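Side-chain contact in S-locus protein 11 (Brassica rapa subsp. oleifera, PDB 5GYY), which is a secreted, cysteine-rich, defensin-like protein of the S locus that probably serves as the pollen-borne self-recognition signal in Brassica self-incompatibility: residues E28-N33 against R51-A56. Sequence-based numbering, arbitrary orientation.
Sequences EAFYTN and RYCDCA. With NAG (2-acetamido-2-deoxy-beta-D-glucopyranose), chain E.
Phe30 and Tyr31 of helix 23-35 pack on Arg51, Cys53 and Cys55 in a buried contact between the helix and the central strand, 50-57, of the three-stranded antiparallel sheet. The segment axes cross at -70° and come within 9.4 Å of each other, with no hydrogen bond between them. Phe30 has its CG anti to the backbone N (chi1 -172°), which places the ring so that CD2 lies 4.2 Å from Cys53 SG; the sulfur sits at the ring edge, near its plane. Arg51 NH2 comes to the same carbon, 3.1 Å from Phe30 CD2, with guanidinium and ring planes inclined by 45°. The bend at chi3 of Arg51 brings NH2 to the phenyl, while NH1 and NH2 are both hydrogen-bonded to the backbone of the chain of another protein. Farther along the strand, Cys55 SG touches Tyr31 CB at 4.0 Å and lies 5.1 Å from the centroid of the Tyr31 ring, an oblique sulfur-aromatic contact. His11 of strand 9-16 meets this tyrosine edge-to-face. With disulfides Cys27-Cys53, binding helix to sheet, and Cys42-Cys55, joining neighbouring strands, the helix packed across a three-stranded antiparallel sheet is typical of the defensin-like fold.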
# COMPACT_ATOMS: atom_id res chain seq x y z
N GLU C 28 -10.32 -22.77 1.66
CA GLU C 28 -11.29 -23.84 1.88
C GLU C 28 -11.25 -24.37 3.31
O GLU C 28 -12.28 -24.62 3.93
CB GLU C 28 -11.08 -24.99 0.88
CG GLU C 28 -11.52 -24.67 -0.54
CD GLU C 28 -10.85 -25.57 -1.58
OE1 GLU C 28 -10.20 -26.57 -1.18
OE2 GLU C 28 -10.97 -25.27 -2.79
N ALA C 29 -10.04 -24.52 3.83
CA ALA C 29 -9.85 -24.95 5.20
C ALA C 29 -10.40 -23.87 6.14
O ALA C 29 -11.04 -24.18 7.14
CB ALA C 29 -8.35 -25.21 5.48
N PHE C 30 -10.13 -22.60 5.79
CA PHE C 30 -10.61 -21.43 6.51
C PHE C 30 -12.14 -21.45 6.55
O PHE C 30 -12.75 -21.25 7.61
CB PHE C 30 -10.10 -20.15 5.81
CG PHE C 30 -10.37 -18.86 6.57
CD1 PHE C 30 -10.59 -18.86 7.94
CD2 PHE C 30 -10.40 -17.65 5.89
CE1 PHE C 30 -10.83 -17.66 8.63
CE2 PHE C 30 -10.64 -16.45 6.56
CZ PHE C 30 -10.85 -16.46 7.94
N TYR C 31 -12.75 -21.74 5.41
CA TYR C 31 -14.20 -21.82 5.32
C TYR C 31 -14.76 -22.89 6.25
O TYR C 31 -15.64 -22.62 7.07
CB TYR C 31 -14.67 -22.06 3.88
CG TYR C 31 -16.17 -22.28 3.77
CD1 TYR C 31 -17.06 -21.21 3.80
CD2 TYR C 31 -16.69 -23.57 3.64
CE1 TYR C 31 -18.42 -21.41 3.71
CE2 TYR C 31 -18.06 -23.78 3.54
CZ TYR C 31 -18.92 -22.70 3.58
OH TYR C 31 -20.28 -22.89 3.48
N THR C 32 -14.22 -24.10 6.12
CA THR C 32 -14.66 -25.21 6.96
C THR C 32 -14.55 -24.87 8.44
O THR C 32 -15.47 -25.11 9.22
CB THR C 32 -13.84 -26.46 6.68
OG1 THR C 32 -13.97 -26.79 5.29
CG2 THR C 32 -14.34 -27.63 7.53
N ASN C 33 -13.41 -24.29 8.82
CA ASN C 33 -13.21 -23.85 10.19
C ASN C 33 -14.27 -22.85 10.68
O ASN C 33 -14.62 -22.82 11.86
CB ASN C 33 -11.81 -23.27 10.35
CG ASN C 33 -11.74 -22.24 11.44
OD1 ASN C 33 -11.91 -21.05 11.19
ND2 ASN C 33 -11.53 -22.70 12.66
N ARG C 51 -5.98 -11.11 1.78
CA ARG C 51 -6.38 -12.35 1.14
C ARG C 51 -7.90 -12.35 1.02
O ARG C 51 -8.62 -12.33 2.03
CB ARG C 51 -5.92 -13.56 1.94
CG ARG C 51 -6.03 -14.88 1.19
CD ARG C 51 -5.79 -16.07 2.10
NE ARG C 51 -6.72 -16.10 3.23
CZ ARG C 51 -6.62 -16.95 4.24
NH1 ARG C 51 -5.62 -17.83 4.27
NH2 ARG C 51 -7.50 -16.92 5.24
N TYR C 52 -8.40 -12.39 -0.21
CA TYR C 52 -9.85 -12.47 -0.46
C TYR C 52 -10.22 -13.90 -0.77
O TYR C 52 -9.80 -14.45 -1.78
CB TYR C 52 -10.28 -11.56 -1.62
CG TYR C 52 -10.05 -10.09 -1.35
CD1 TYR C 52 -11.11 -9.27 -0.93
CD2 TYR C 52 -8.79 -9.51 -1.50
CE1 TYR C 52 -10.91 -7.93 -0.67
CE2 TYR C 52 -8.58 -8.16 -1.26
CZ TYR C 52 -9.64 -7.38 -0.83
OH TYR C 52 -9.44 -6.04 -0.58
N CYS C 53 -10.97 -14.52 0.14
CA CYS C 53 -11.54 -15.83 -0.18
C CYS C 53 -12.96 -15.69 -0.77
O CYS C 53 -13.83 -15.06 -0.17
CB CYS C 53 -11.58 -16.74 1.04
SG CYS C 53 -9.98 -17.07 1.75
N ASP C 54 -13.16 -16.25 -1.96
CA ASP C 54 -14.49 -16.32 -2.59
C ASP C 54 -14.94 -17.76 -2.66
O ASP C 54 -14.47 -18.53 -3.49
CB ASP C 54 -14.45 -15.73 -4.00
CG ASP C 54 -14.59 -14.22 -4.00
OD1 ASP C 54 -15.26 -13.68 -3.10
OD2 ASP C 54 -14.01 -13.57 -4.89
N CYS C 55 -15.87 -18.13 -1.77
CA CYS C 55 -16.25 -19.53 -1.62
C CYS C 55 -17.60 -19.89 -2.21
O CYS C 55 -18.63 -19.34 -1.82
CB CYS C 55 -16.21 -19.91 -0.14
SG CYS C 55 -14.53 -19.94 0.52
N ALA C 56 -17.58 -20.83 -3.16
CA ALA C 56 -18.79 -21.33 -3.81
C ALA C 56 -19.55 -22.32 -2.92
O ALA C 56 -19.07 -23.43 -2.66
CB ALA C 56 -18.42 -21.99 -5.13
C1 NAG E . -13.79 -18.68 -9.29
C2 NAG E . -15.16 -18.06 -9.52
C3 NAG E . -15.74 -18.50 -10.87
C4 NAG E . -14.71 -18.40 -12.01
C5 NAG E . -13.47 -19.15 -11.53
C6 NAG E . -12.33 -19.39 -12.54
C7 NAG E . -16.38 -17.74 -7.43
C8 NAG E . -17.12 -18.40 -6.30
N2 NAG E . -16.01 -18.52 -8.44
O3 NAG E . -16.94 -17.80 -11.18
O4 NAG E . -15.25 -18.90 -13.22
O5 NAG E . -12.98 -18.45 -10.41
O6 NAG E . -11.94 -18.17 -13.12
O7 NAG E . -16.16 -16.53 -7.40